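Long-range contacts in rhamnosidase B (Bacillus sp., PDB 2OKX), which hydrolyses alpha-L-rhamnosides, releasing terminal non-reducing alpha-L-rhamnose, as a glycoside hydrolase of family 78: residues 29-34 against 85-90; 270-275 against 367-372; 538-543 against 898-903; 612-617 against 657-662. All coordinates share one frame; numbering follows the deposited sequence.

Contact 1. Residues 29-34 against 85-90; sequences SFDAPA and GVRNTI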
loop_
_atom_site.group_PDB
_atom_site.type_symbol
_atom_site.label_atom_id
_atom_site.label_comp_id
_atom_site.label_asym_id
_atom_site.label_seq_id
_atom_site.Cartn_x
_atom_site.Cartn_y
_atom_site.Cartn_z
ATOM N N SER A 29 31.397 -11.224 13.726
ATOM C CA SER A 29 32.092 -10.538 14.802
ATOM C C SER A 29 33.430 -10.012 14.326
ATOM O O SER A 29 33.956 -10.446 13.301
ATOM C CB SER A 29 32.305 -11.480 15.988
ATOM O OG SER A 29 31.068 -11.885 16.548
ATOM N N PHE A 30 33.975 -9.064 15.077
ATOM C CA PHE A 30 35.262 -8.473 14.755
ATOM C C PHE A 30 35.772 -7.700 15.962
ATOM O O PHE A 30 34.995 -7.296 16.828
ATOM C CB PHE A 30 35.143 -7.524 13.558
ATOM C CG PHE A 30 34.331 -6.289 13.837
ATOM C CD1 PHE A 30 32.943 -6.348 13.896
ATOM C CD2 PHE A 30 34.960 -5.066 14.049
ATOM C CE1 PHE A 30 32.191 -5.207 14.162
ATOM C CE2 PHE A 30 34.216 -3.918 14.317
ATOM C CZ PHE A 30 32.828 -3.990 14.373
ATOM N N ASP A 31 37.081 -7.507 16.017
ATOM C CA ASP A 31 37.690 -6.770 17.110
ATOM C C ASP A 31 37.849 -5.324 16.663
ATOM O O ASP A 31 38.545 -5.041 15.688
ATOM C CB ASP A 31 39.050 -7.377 17.455
ATOM C CG ASP A 31 38.944 -8.827 17.892
ATOM O OD1 ASP A 31 39.994 -9.462 18.124
ATOM O OD2 ASP A 31 37.808 -9.332 18.008
ATOM N N ALA A 32 37.185 -4.412 17.365
ATOM C CA ALA A 32 37.254 -2.997 17.031
ATOM C C ALA A 32 38.482 -2.356 17.668
ATOM O O ALA A 32 38.831 -2.655 18.811
ATOM C CB ALA A 32 35.993 -2.287 17.498
ATOM N N PRO A 33 39.152 -1.456 16.934
ATOM C CA PRO A 33 40.346 -0.781 17.451
ATOM C C PRO A 33 40.082 -0.058 18.768
ATOM O O PRO A 33 38.931 0.215 19.118
ATOM C CB PRO A 33 40.714 0.177 16.320
ATOM C CG PRO A 33 39.383 0.487 15.696
ATOM C CD PRO A 33 38.743 -0.877 15.643
ATOM N N ALA A 34 41.153 0.244 19.497
ATOM C CA ALA A 34 41.040 0.941 20.773
ATOM C C ALA A 34 40.462 2.334 20.555
ATOM O O ALA A 34 39.835 2.906 21.450
ATOM C CB ALA A 34 42.407 1.039 21.437
ATOM N N GLY A 85 38.122 -1.221 21.251
ATOM C CA GLY A 85 39.107 -2.096 21.859
ATOM C C GLY A 85 38.671 -3.506 22.200
ATOM O O GLY A 85 39.471 -4.282 22.721
ATOM N N VAL A 86 37.420 -3.853 21.917
ATOM C CA VAL A 86 36.942 -5.197 22.226
ATOM C C VAL A 86 36.162 -5.838 21.080
ATOM O O VAL A 86 35.947 -5.223 20.033
ATOM C CB VAL A 86 36.050 -5.196 23.487
ATOM C CG1 VAL A 86 36.856 -4.737 24.693
ATOM C CG2 VAL A 86 34.852 -4.292 23.273
ATOM N N ARG A 87 35.752 -7.084 21.290
ATOM C CA ARG A 87 34.994 -7.831 20.294
ATOM C C ARG A 87 33.587 -7.266 20.136
ATOM O O ARG A 87 32.884 -7.035 21.119
ATOM C CB ARG A 87 34.922 -9.309 20.690
ATOM C CG ARG A 87 33.924 -10.134 19.890
ATOM C CD ARG A 87 34.051 -11.611 20.229
ATOM N NE ARG A 87 32.904 -12.390 19.772
ATOM C CZ ARG A 87 31.688 -12.314 20.305
ATOM N NH1 ARG A 87 30.700 -13.059 19.823
ATOM N NH2 ARG A 87 31.458 -11.496 21.325
ATOM N N ASN A 88 33.197 -7.045 18.886
ATOM C CA ASN A 88 31.885 -6.507 18.545
ATOM C C ASN A 88 31.130 -7.533 17.713
ATOM O O ASN A 88 31.739 -8.319 16.988
ATOM C CB ASN A 88 32.042 -5.214 17.746
ATOM C CG ASN A 88 32.454 -4.039 18.612
ATOM O OD1 ASN A 88 31.608 -3.307 19.124
ATOM N ND2 ASN A 88 33.757 -3.861 18.789
ATOM N N THR A 89 29.805 -7.521 17.815
ATOM C CA THR A 89 28.984 -8.464 17.069
ATOM C C THR A 89 27.931 -7.795 16.192
ATOM O O THR A 89 27.186 -6.923 16.646
ATOM C CB THR A 89 28.265 -9.432 18.018
ATOM O OG1 THR A 89 29.235 -10.135 18.805
ATOM C CG2 THR A 89 27.429 -10.434 17.226
ATOM N N ILE A 90 27.881 -8.211 14.930
ATOM C CA ILE A 90 26.903 -7.699 13.981
ATOM C C ILE A 90 25.938 -8.844 13.718
ATOM O O ILE A 90 26.362 -9.955 13.389
ATOM C CB ILE A 90 27.547 -7.292 12.640
ATOM C CG1 ILE A 90 28.654 -6.262 12.875
ATOM C CG2 ILE A 90 26.484 -6.724 11.712
ATOM C CD1 ILE A 90 28.175 -4.975 13.527
#

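Contact 2. Residues 270-275 against 367-372; sequences GVWVDG and LPEAAP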
loop_
_atom_site.group_PDB
_atom_site.type_symbol
_atom_site.label_atom_id
_atom_site.label_comp_id
_atom_site.label_asym_id
_atom_site.label_seq_id
_atom_site.Cartn_x
_atom_site.Cartn_y
_atom_site.Cartn_z
ATOM N N GLY A 270 -18.900 -22.364 -8.378
ATOM C CA GLY A 270 -19.635 -22.967 -7.283
ATOM C C GLY A 270 -18.938 -24.068 -6.510
ATOM O O GLY A 270 -17.740 -24.313 -6.672
ATOM N N VAL A 271 -19.715 -24.731 -5.660
ATOM C CA VAL A 271 -19.226 -25.816 -4.823
ATOM C C VAL A 271 -20.071 -27.067 -5.060
ATOM O O VAL A 271 -21.303 -26.999 -5.105
ATOM C CB VAL A 271 -19.312 -25.441 -3.324
ATOM C CG1 VAL A 271 -18.909 -26.632 -2.461
ATOM C CG2 VAL A 271 -18.409 -24.242 -3.028
ATOM N N TRP A 272 -19.395 -28.200 -5.215
ATOM C CA TRP A 272 -20.057 -29.479 -5.435
ATOM C C TRP A 272 -19.716 -30.444 -4.300
ATOM O O TRP A 272 -18.580 -30.484 -3.824
ATOM C CB TRP A 272 -19.600 -30.092 -6.766
ATOM C CG TRP A 272 -20.245 -29.499 -7.990
ATOM C CD1 TRP A 272 -21.284 -30.024 -8.704
ATOM C CD2 TRP A 272 -19.891 -28.272 -8.643
ATOM N NE1 TRP A 272 -21.598 -29.204 -9.761
ATOM C CE2 TRP A 272 -20.759 -28.120 -9.747
ATOM C CE3 TRP A 272 -18.924 -27.286 -8.402
ATOM C CZ2 TRP A 272 -20.691 -27.021 -10.612
ATOM C CZ3 TRP A 272 -18.856 -26.192 -9.262
ATOM C CH2 TRP A 272 -19.736 -26.070 -10.354
ATOM N N VAL A 273 -20.710 -31.216 -3.871
ATOM C CA VAL A 273 -20.526 -32.206 -2.815
ATOM C C VAL A 273 -21.138 -33.508 -3.323
ATOM O O VAL A 273 -22.335 -33.568 -3.611
ATOM C CB VAL A 273 -21.230 -31.781 -1.508
ATOM C CG1 VAL A 273 -21.118 -32.888 -0.468
ATOM C CG2 VAL A 273 -20.596 -30.498 -0.976
ATOM N N ASP A 274 -20.310 -34.543 -3.441
ATOM C CA ASP A 274 -20.774 -35.832 -3.940
ATOM C C ASP A 274 -21.354 -35.655 -5.345
ATOM O O ASP A 274 -22.334 -36.300 -5.709
ATOM C CB ASP A 274 -21.845 -36.422 -3.011
ATOM C CG ASP A 274 -21.324 -36.686 -1.609
ATOM O OD1 ASP A 274 -20.171 -37.144 -1.476
ATOM O OD2 ASP A 274 -22.071 -36.448 -0.639
ATOM N N GLY A 275 -20.749 -34.761 -6.121
ATOM C CA GLY A 275 -21.205 -34.520 -7.478
ATOM C C GLY A 275 -22.449 -33.661 -7.617
ATOM O O GLY A 275 -22.925 -33.436 -8.730
ATOM N N LEU A 367 -16.261 -33.028 -15.330
ATOM C CA LEU A 367 -15.749 -33.433 -14.025
ATOM C C LEU A 367 -16.660 -33.352 -12.804
ATOM O O LEU A 367 -16.889 -34.362 -12.132
ATOM C CB LEU A 367 -14.445 -32.690 -13.731
ATOM C CG LEU A 367 -13.700 -33.073 -12.452
ATOM C CD1 LEU A 367 -13.702 -34.575 -12.256
ATOM C CD2 LEU A 367 -12.279 -32.548 -12.541
ATOM N N PRO A 368 -17.197 -32.162 -12.493
ATOM C CA PRO A 368 -18.068 -32.057 -11.317
ATOM C C PRO A 368 -19.065 -33.204 -11.168
ATOM O O PRO A 368 -18.996 -33.980 -10.214
ATOM C CB PRO A 368 -18.757 -30.713 -11.524
ATOM C CG PRO A 368 -17.712 -29.920 -12.217
ATOM C CD PRO A 368 -17.197 -30.900 -13.250
ATOM N N GLU A 369 -19.984 -33.310 -12.118
ATOM C CA GLU A 369 -21.002 -34.348 -12.080
ATOM C C GLU A 369 -20.494 -35.736 -12.482
ATOM O O GLU A 369 -21.076 -36.747 -12.099
ATOM C CB GLU A 369 -22.183 -33.950 -12.971
ATOM C CG GLU A 369 -23.036 -32.798 -12.424
ATOM C CD GLU A 369 -22.359 -31.431 -12.513
ATOM O OE1 GLU A 369 -22.943 -30.445 -12.009
ATOM O OE2 GLU A 369 -21.253 -31.336 -13.090
ATOM N N ALA A 370 -19.402 -35.781 -13.238
ATOM C CA ALA A 370 -18.837 -37.045 -13.699
ATOM C C ALA A 370 -18.020 -37.790 -12.643
ATOM O O ALA A 370 -17.649 -38.948 -12.846
ATOM C CB ALA A 370 -17.984 -36.806 -14.937
ATOM N N ALA A 371 -17.732 -37.131 -11.524
ATOM C CA ALA A 371 -16.962 -37.763 -10.456
ATOM C C ALA A 371 -17.579 -37.477 -9.092
ATOM O O ALA A 371 -17.016 -36.733 -8.289
ATOM C CB ALA A 371 -15.518 -37.277 -10.492
ATOM N N PRO A 372 -18.747 -38.073 -8.811
ATOM C CA PRO A 372 -19.448 -37.883 -7.538
ATOM C C PRO A 372 -18.751 -38.543 -6.347
ATOM O O PRO A 372 -19.124 -38.315 -5.198
ATOM C CB PRO A 372 -20.818 -38.489 -7.817
ATOM C CG PRO A 372 -20.487 -39.616 -8.743
ATOM C CD PRO A 372 -19.507 -38.972 -9.697
HETATM O O HOH W 1 -18.697 -38.822 -2.688
#

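Contact 3. Residues 538-543 against 898-903; sequences SFRCSD and LTWAEG. With GOL (glycerol), chain I.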
loop_
_atom_site.group_PDB
_atom_site.type_symbol
_atom_site.label_atom_id
_atom_site.label_comp_id
_atom_site.label_asym_id
_atom_site.label_seq_id
_atom_site.Cartn_x
_atom_site.Cartn_y
_atom_site.Cartn_z
ATOM N N SER A 538 1.063 24.147 9.044
ATOM C CA SER A 538 -0.143 24.171 9.860
ATOM C C SER A 538 -1.266 24.996 9.258
ATOM O O SER A 538 -1.056 25.802 8.342
ATOM C CB SER A 538 0.164 24.697 11.273
ATOM O OG SER A 538 0.592 26.047 11.253
ATOM N N PHE A 539 -2.465 24.767 9.783
ATOM C CA PHE A 539 -3.651 25.493 9.365
ATOM C C PHE A 539 -4.751 25.341 10.404
ATOM O O PHE A 539 -5.029 24.235 10.862
ATOM C CB PHE A 539 -4.187 24.982 8.027
ATOM C CG PHE A 539 -5.482 25.635 7.616
ATOM C CD1 PHE A 539 -5.480 26.819 6.883
ATOM C CD2 PHE A 539 -6.706 25.105 8.033
ATOM C CE1 PHE A 539 -6.679 27.467 6.575
ATOM C CE2 PHE A 539 -7.905 25.744 7.734
ATOM C CZ PHE A 539 -7.894 26.929 7.005
ATOM N N ARG A 540 -5.357 26.462 10.781
ATOM C CA ARG A 540 -6.482 26.471 11.718
ATOM C C ARG A 540 -7.350 27.655 11.332
ATOM O O ARG A 540 -6.834 28.681 10.888
ATOM C CB ARG A 540 -6.031 26.651 13.173
ATOM C CG ARG A 540 -5.194 25.524 13.734
ATOM C CD ARG A 540 -4.906 25.739 15.221
ATOM N NE ARG A 540 -4.628 27.140 15.537
ATOM C CZ ARG A 540 -5.501 27.957 16.124
ATOM N NH1 ARG A 540 -5.180 29.216 16.376
ATOM N NH2 ARG A 540 -6.695 27.505 16.477
ATOM N N CYS A 541 -8.662 27.519 11.492
ATOM C CA CYS A 541 -9.562 28.608 11.162
ATOM C C CYS A 541 -10.786 28.589 12.072
ATOM O O CYS A 541 -10.921 27.711 12.929
ATOM C CB CYS A 541 -9.980 28.530 9.690
ATOM S SG CYS A 541 -11.077 27.164 9.262
ATOM N N SER A 542 -11.672 29.561 11.883
ATOM C CA SER A 542 -12.875 29.682 12.702
ATOM C C SER A 542 -13.850 28.510 12.553
ATOM O O SER A 542 -14.750 28.339 13.373
ATOM C CB SER A 542 -13.597 30.990 12.363
ATOM O OG SER A 542 -13.990 31.013 11.002
ATOM N N ASP A 543 -13.670 27.711 11.512
ATOM C CA ASP A 543 -14.549 26.576 11.256
ATOM C C ASP A 543 -13.898 25.286 11.775
ATOM O O ASP A 543 -12.982 24.751 11.158
ATOM C CB ASP A 543 -14.811 26.464 9.750
ATOM C CG ASP A 543 -15.852 25.410 9.408
ATOM O OD1 ASP A 543 -15.914 24.378 10.107
ATOM O OD2 ASP A 543 -16.599 25.604 8.427
ATOM N N LEU A 898 -15.407 32.507 6.556
ATOM C CA LEU A 898 -14.627 32.361 7.784
ATOM C C LEU A 898 -14.364 33.719 8.441
ATOM O O LEU A 898 -14.308 34.745 7.756
ATOM C CB LEU A 898 -13.292 31.685 7.466
ATOM C CG LEU A 898 -13.373 30.323 6.766
ATOM C CD1 LEU A 898 -11.965 29.822 6.457
ATOM C CD2 LEU A 898 -14.123 29.325 7.659
ATOM N N THR A 899 -14.206 33.735 9.763
ATOM C CA THR A 899 -13.940 34.994 10.459
ATOM C C THR A 899 -12.447 35.178 10.719
ATOM O O THR A 899 -11.973 36.300 10.909
ATOM C CB THR A 899 -14.716 35.092 11.787
ATOM O OG1 THR A 899 -14.423 33.956 12.608
ATOM C CG2 THR A 899 -16.208 35.146 11.516
ATOM N N TRP A 900 -11.711 34.071 10.725
ATOM C CA TRP A 900 -10.264 34.111 10.927
ATOM C C TRP A 900 -9.623 32.812 10.469
ATOM O O TRP A 900 -10.297 31.795 10.313
ATOM C CB TRP A 900 -9.897 34.367 12.399
ATOM C CG TRP A 900 -10.358 33.306 13.375
ATOM C CD1 TRP A 900 -11.537 33.284 14.063
ATOM C CD2 TRP A 900 -9.659 32.105 13.740
ATOM N NE1 TRP A 900 -11.618 32.145 14.833
ATOM C CE2 TRP A 900 -10.481 31.403 14.653
ATOM C CE3 TRP A 900 -8.421 31.554 13.382
ATOM C CZ2 TRP A 900 -10.105 30.176 15.214
ATOM C CZ3 TRP A 900 -8.044 30.327 13.943
ATOM C CH2 TRP A 900 -8.885 29.655 14.847
ATOM N N ALA A 901 -8.319 32.866 10.230
ATOM C CA ALA A 901 -7.553 31.694 9.816
ATOM C C ALA A 901 -6.080 32.009 9.996
ATOM O O ALA A 901 -5.676 33.177 9.998
ATOM C CB ALA A 901 -7.839 31.346 8.363
ATOM N N GLU A 902 -5.277 30.971 10.163
ATOM C CA GLU A 902 -3.845 31.157 10.324
ATOM C C GLU A 902 -3.139 29.850 10.000
ATOM O O GLU A 902 -3.721 28.772 10.114
ATOM C CB GLU A 902 -3.527 31.619 11.747
ATOM C CG GLU A 902 -4.067 30.712 12.832
ATOM C CD GLU A 902 -4.244 31.443 14.144
ATOM O OE1 GLU A 902 -3.717 30.957 15.167
ATOM O OE2 GLU A 902 -4.915 32.502 14.152
ATOM N N GLY A 903 -1.889 29.946 9.574
ATOM C CA GLY A 903 -1.166 28.743 9.231
ATOM C C GLY A 903 0.274 29.051 8.906
ATOM O O GLY A 903 0.701 30.210 8.946
HETATM C C1 GOL I . -13.348 30.665 17.149
HETATM O O1 GOL I . -13.748 31.899 16.969
HETATM C C2 GOL I . -14.490 29.688 16.837
HETATM O O2 GOL I . -14.948 29.861 15.492
HETATM C C3 GOL I . -14.001 28.254 17.046
HETATM O O3 GOL I . -15.054 27.335 16.746
HETATM O O HOH W 2 -2.460 28.708 15.224
#

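Contact 4. Residues 612-617 against 657-662; sequences PLYLDQ and VKHTLT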
loop_
_atom_site.group_PDB
_atom_site.type_symbol
_atom_site.label_atom_id
_atom_site.label_comp_id
_atom_site.label_asym_id
_atom_site.label_seq_id
_atom_site.Cartn_x
_atom_site.Cartn_y
_atom_site.Cartn_z
ATOM N N PRO A 612 8.007 2.004 -22.565
ATOM C CA PRO A 612 8.273 3.440 -22.683
ATOM C C PRO A 612 7.122 4.290 -22.151
ATOM O O PRO A 612 7.268 5.498 -21.966
ATOM C CB PRO A 612 8.488 3.624 -24.185
ATOM C CG PRO A 612 7.576 2.592 -24.773
ATOM C CD PRO A 612 7.868 1.389 -23.898
ATOM N N LEU A 613 5.978 3.652 -21.915
ATOM C CA LEU A 613 4.804 4.349 -21.396
ATOM C C LEU A 613 4.888 4.475 -19.870
ATOM O O LEU A 613 4.129 5.231 -19.258
ATOM C CB LEU A 613 3.527 3.605 -21.797
ATOM C CG LEU A 613 3.304 3.415 -23.304
ATOM C CD1 LEU A 613 1.979 2.703 -23.536
ATOM C CD2 LEU A 613 3.316 4.770 -24.012
ATOM N N TYR A 614 5.814 3.719 -19.282
ATOM C CA TYR A 614 6.082 3.713 -17.840
ATOM C C TYR A 614 5.004 3.076 -16.967
ATOM O O TYR A 614 3.809 3.299 -17.168
ATOM C CB TYR A 614 6.379 5.142 -17.358
ATOM C CG TYR A 614 7.619 5.763 -17.989
ATOM C CD1 TYR A 614 7.918 7.113 -17.803
ATOM C CD2 TYR A 614 8.487 5.002 -18.776
ATOM C CE1 TYR A 614 9.051 7.691 -18.388
ATOM C CE2 TYR A 614 9.618 5.566 -19.365
ATOM C CZ TYR A 614 9.895 6.909 -19.169
ATOM O OH TYR A 614 11.013 7.464 -19.756
ATOM N N LEU A 615 5.445 2.285 -15.989
ATOM C CA LEU A 615 4.546 1.590 -15.066
ATOM C C LEU A 615 3.801 2.531 -14.128
ATOM O O LEU A 615 4.330 3.569 -13.731
ATOM C CB LEU A 615 5.327 0.557 -14.247
ATOM C CG LEU A 615 5.345 -0.874 -14.799
ATOM C CD1 LEU A 615 5.707 -0.859 -16.274
ATOM C CD2 LEU A 615 6.327 -1.723 -14.004
ATOM N N ASP A 616 2.572 2.155 -13.777
ATOM C CA ASP A 616 1.734 2.965 -12.899
ATOM C C ASP A 616 2.097 2.857 -11.414
ATOM O O ASP A 616 1.604 3.629 -10.592
ATOM C CB ASP A 616 0.250 2.639 -13.144
ATOM C CG ASP A 616 -0.029 1.145 -13.209
ATOM O OD1 ASP A 616 -1.005 0.760 -13.891
ATOM O OD2 ASP A 616 0.709 0.361 -12.575
ATOM N N GLN A 617 2.950 1.891 -11.079
ATOM C CA GLN A 617 3.455 1.709 -9.718
ATOM C C GLN A 617 4.844 1.082 -9.852
ATOM O O GLN A 617 5.049 0.199 -10.687
ATOM C CB GLN A 617 2.512 0.848 -8.846
ATOM C CG GLN A 617 1.644 -0.169 -9.571
ATOM C CD GLN A 617 2.398 -1.427 -9.949
ATOM O OE1 GLN A 617 2.899 -2.150 -9.085
ATOM N NE2 GLN A 617 2.478 -1.696 -11.246
ATOM N N VAL A 657 11.316 12.286 -19.626
ATOM C CA VAL A 657 10.026 12.907 -19.909
ATOM C C VAL A 657 9.770 12.934 -21.413
ATOM O O VAL A 657 8.685 12.585 -21.879
ATOM C CB VAL A 657 9.973 14.354 -19.363
ATOM C CG1 VAL A 657 8.697 15.040 -19.823
ATOM C CG2 VAL A 657 10.041 14.334 -17.839
ATOM N N LYS A 658 10.782 13.357 -22.163
ATOM C CA LYS A 658 10.694 13.434 -23.618
ATOM C C LYS A 658 10.460 12.037 -24.194
ATOM O O LYS A 658 9.603 11.837 -25.058
ATOM C CB LYS A 658 11.995 14.021 -24.169
ATOM C CG LYS A 658 12.051 14.187 -25.677
ATOM C CD LYS A 658 13.394 14.780 -26.086
ATOM C CE LYS A 658 13.483 14.984 -27.587
ATOM N NZ LYS A 658 12.417 15.900 -28.075
ATOM N N HIS A 659 11.227 11.077 -23.690
ATOM C CA HIS A 659 11.140 9.691 -24.128
ATOM C C HIS A 659 9.727 9.108 -24.062
ATOM O O HIS A 659 9.234 8.556 -25.044
ATOM C CB HIS A 659 12.091 8.829 -23.293
ATOM C CG HIS A 659 12.015 7.367 -23.602
ATOM N ND1 HIS A 659 12.378 6.842 -24.824
ATOM C CD2 HIS A 659 11.605 6.318 -22.850
ATOM C CE1 HIS A 659 12.195 5.533 -24.811
ATOM N NE2 HIS A 659 11.727 5.190 -23.625
ATOM N N THR A 660 9.073 9.232 -22.910
ATOM C CA THR A 660 7.733 8.680 -22.762
ATOM C C THR A 660 6.680 9.426 -23.582
ATOM O O THR A 660 5.783 8.804 -24.157
ATOM C CB THR A 660 7.301 8.634 -21.270
ATOM O OG1 THR A 660 6.127 7.823 -21.145
ATOM C CG2 THR A 660 7.006 10.034 -20.743
ATOM N N LEU A 661 6.782 10.751 -23.648
ATOM C CA LEU A 661 5.819 11.524 -24.427
ATOM C C LEU A 661 5.920 11.165 -25.906
ATOM O O LEU A 661 4.912 11.103 -26.610
ATOM C CB LEU A 661 6.049 13.026 -24.245
ATOM C CG LEU A 661 5.517 13.623 -22.938
ATOM C CD1 LEU A 661 5.850 15.110 -22.878
ATOM C CD2 LEU A 661 4.010 13.407 -22.862
ATOM N N THR A 662 7.141 10.925 -26.369
ATOM C CA THR A 662 7.366 10.558 -27.761
ATOM C C THR A 662 6.576 9.295 -28.089
ATOM O O THR A 662 5.914 9.217 -29.124
ATOM C CB THR A 662 8.863 10.302 -28.037
ATOM O OG1 THR A 662 9.590 11.528 -27.893
ATOM C CG2 THR A 662 9.065 9.749 -29.448
#

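Contact 1. Residues 29-34 against 85-90
Phe-30 and Asn-88 face each other as a hydrogen-bonded pair of an antiparallel beta-sheet, where the end of strand 22-31 runs beside the start of strand 87-96 in the N-terminal beta-sandwich region. Their backbones exchange two bonds: Phe-30 N gives to Asn-88 O at 3.0 Å, and Asn-88 N returns one to Phe-30 O at 2.7 Å, nearly straight at 169°. From Asn-88 CB outward, the atoms meet different partners. CB lies over one face of the Phe-30 ring, 4.0 Å from its centroid, a CH-pi contact; CG passes near the methyl of Ala-32; OD1 accepts from Asn-55 ND2 and Arg-83 N. Atom ND2 ends beside CB of Ala-32. Phe-30 CG, set between its backbone N and carbonyl carbon (chi1 67°), starts the ring on this side. At the ring edge, Phe-30 CE1 meets Ile-90 CG1 at 3.9 Å, and the ring continues onto Ile-115, Leu-122 and Ala-123 of the second sheet. An alanine in place of Phe-30 would probably leave a gap over Asn-88 CB and beside Ile-90 CG1, and take the aromatic partner from those second-sheet residues. On the sheet face opposite Phe-30 and Asn-88, Ser-29 OG and Thr-89 OG1 form a weak hydrogen bond (3.4 Å). Past the strands, Ala-32 N bonds to Val-86 O, and Gly-85 N reaches Pro-33 O at 2.7 Å from above the carbonyl plane.

Contact 2. Residues 270-275 against 367-372
Trp-272 lays one face of its indole against Pro-368, whose CB stands 3.7 Å from the centroid of the five-membered ring and only 9° off the ring normal, a clear CH-pi contact. The same indole uses its N-H on the neighbouring residue: NE1 donates to Glu-369 OE1 at 2.9 Å with an N-H...O angle of 147°. OE1 lies somewhat out of the indole plane, in keeping with the bend; NE1 in turn meets OE1 from above the carboxylate plane, the two groups being nearly perpendicular. A bend at chi2 (73°) turns CD of Glu-369 back toward the indole, while its OE2 bonds to a glycerol probably left from crystallisation. The contact thus sets the last turn of helix 362-370 against the short strand 271-273, within domain D2. Strand 271-273 forms a beta-hairpin with strand 276-277, whose turn residues Asp-274 and Gly-275 have type I' backbone angles. A side chain on Gly-275 would run into Pro-372 CB. CA of Gly-275 faces Pro-368 O at 3.6 Å, and CA of Asp-274 points its hydrogen at Pro-372 O. A water gives one hydrogen to Asp-274 OD1 at 2.5 Å and the other to Pro-372 O at 2.6 Å.

Contact 3. Residues 538-543 against 898-903
Glu-902 OE1 takes both a salt bridge and a water bond: Arg-540 NH1 reaches it at 2.6 Å, and a water that accepts from Arg-540 NE donates to the same oxygen. The two side chains run alongside each other in the same direction, but their flat ends are turned 90° apart, and NH1 meets OE1 from well above the carboxylate plane. The N-H...O angle is bent, 133°, and OE1 lies out of the guanidinium plane. Their backbones pair as antiparallel strands, Arg-540 opposite Glu-902 in a hydrogen-bonded pair with two N-H...O bonds of 2.9 Å. Strand 538-541 is thereby added as the edge strand of the C-terminal sheet, beside strand 900-906, although more than 350 residues separate them. On the opposite side of the sheet, Cys-541 CB packs on Ala-901 CB at 3.8 Å, and Leu-898 spreads its methyls between Cys-541 SG and Asp-543 CB. Trp-900, with CG between its backbone N and carbonyl carbon (chi1 62°), lays its indole over the Cys-541 to Ser-542 peptide: Ser-542 N lies above the ring centre, and Ser-542 CB approaches the five-membered ring in a CH-pi contact. Ser-542 N also bonds to Trp-900 O, and Ser-542 OG accepts from Thr-899 N at 3.0 Å. Asp-543 then caps helix 544-559 and pairs with Arg-825. The chemistry implies a divided sheet, apolar where it meets the helices and charged on the side of Arg-540 and Glu-902, where the salt bridge would probably favour an ionised carboxylate.

Contact 4. Residues 612-617 against 657-662
This buried contact joins a loop to a helix in the alpha-helical barrel domain: the start of loop segment 612-617, Pro-612 to Tyr-614, between helices 595-603 and 627-644, rests on helix 647-665. Its polar link is Thr-660 OG1, which donates to Pro-612 O at 2.7 Å in the plane of the carbonyl. OG1 lies anti to the backbone N (chi1 -167°), which turns the hydroxyl to the loop. Pro-612 O also receives the CA-H of Thr-660, at 3.3 Å, so one residue approaches this oxygen with two groups. The same threonine meets Tyr-614 by its carbon: CB sits over one face of the phenol ring, 3.8 Å from the centroid and 24° off its normal, nearest to CE1. Pro-612 O lies over that ring face too, offset toward the rim. Tyr-614 OH comes to the edge of His-659 in the imidazole plane, 3.4 Å from CD2, and its hydroxyl hydrogen-bonds to the backbone O of Ala-656. His-659 in turn sets NE2 against Pro-612 CB at 3.6 Å. Trp-633 of helix 627-644 meets the Tyr-614 ring edge-to-face, placing the phenol between two helices. An alanine in place of Tyr-614 would probably open a gap beside Thr-660 CB and deprive Ala-656 O of its hydroxyl partner. Leu-613 O, held by Thr-630 and Tyr-664, adds a further link to the loop. The chemistry implies that side-chain hydroxyls bond to backbone carbonyls in both directions: the helix supplies Thr-660 to the loop, and the loop supplies Tyr-614 to the helix.

In the fold
Contacts 1, 2 and 3 follow one another along the chain, whereas contact 4 falls within the long span between the two segments of contact 3. No two touch. Contacts 1 and 2 belong to separate beta-rich regions, the N-terminal sheets and domain D2, with centres about 66 Å apart; contacts 2 and 3 are equally distant and lie on opposite sides of the chain's centre. Contacts 3 and 4 are the closest pair, about 41 Å between centres. Contact 4 lies within the helical domain, while contact 3 ties the strand that precedes helix 544-559 to the C-terminal sheet, so the chain, after the helices, comes back beside strand 538-541.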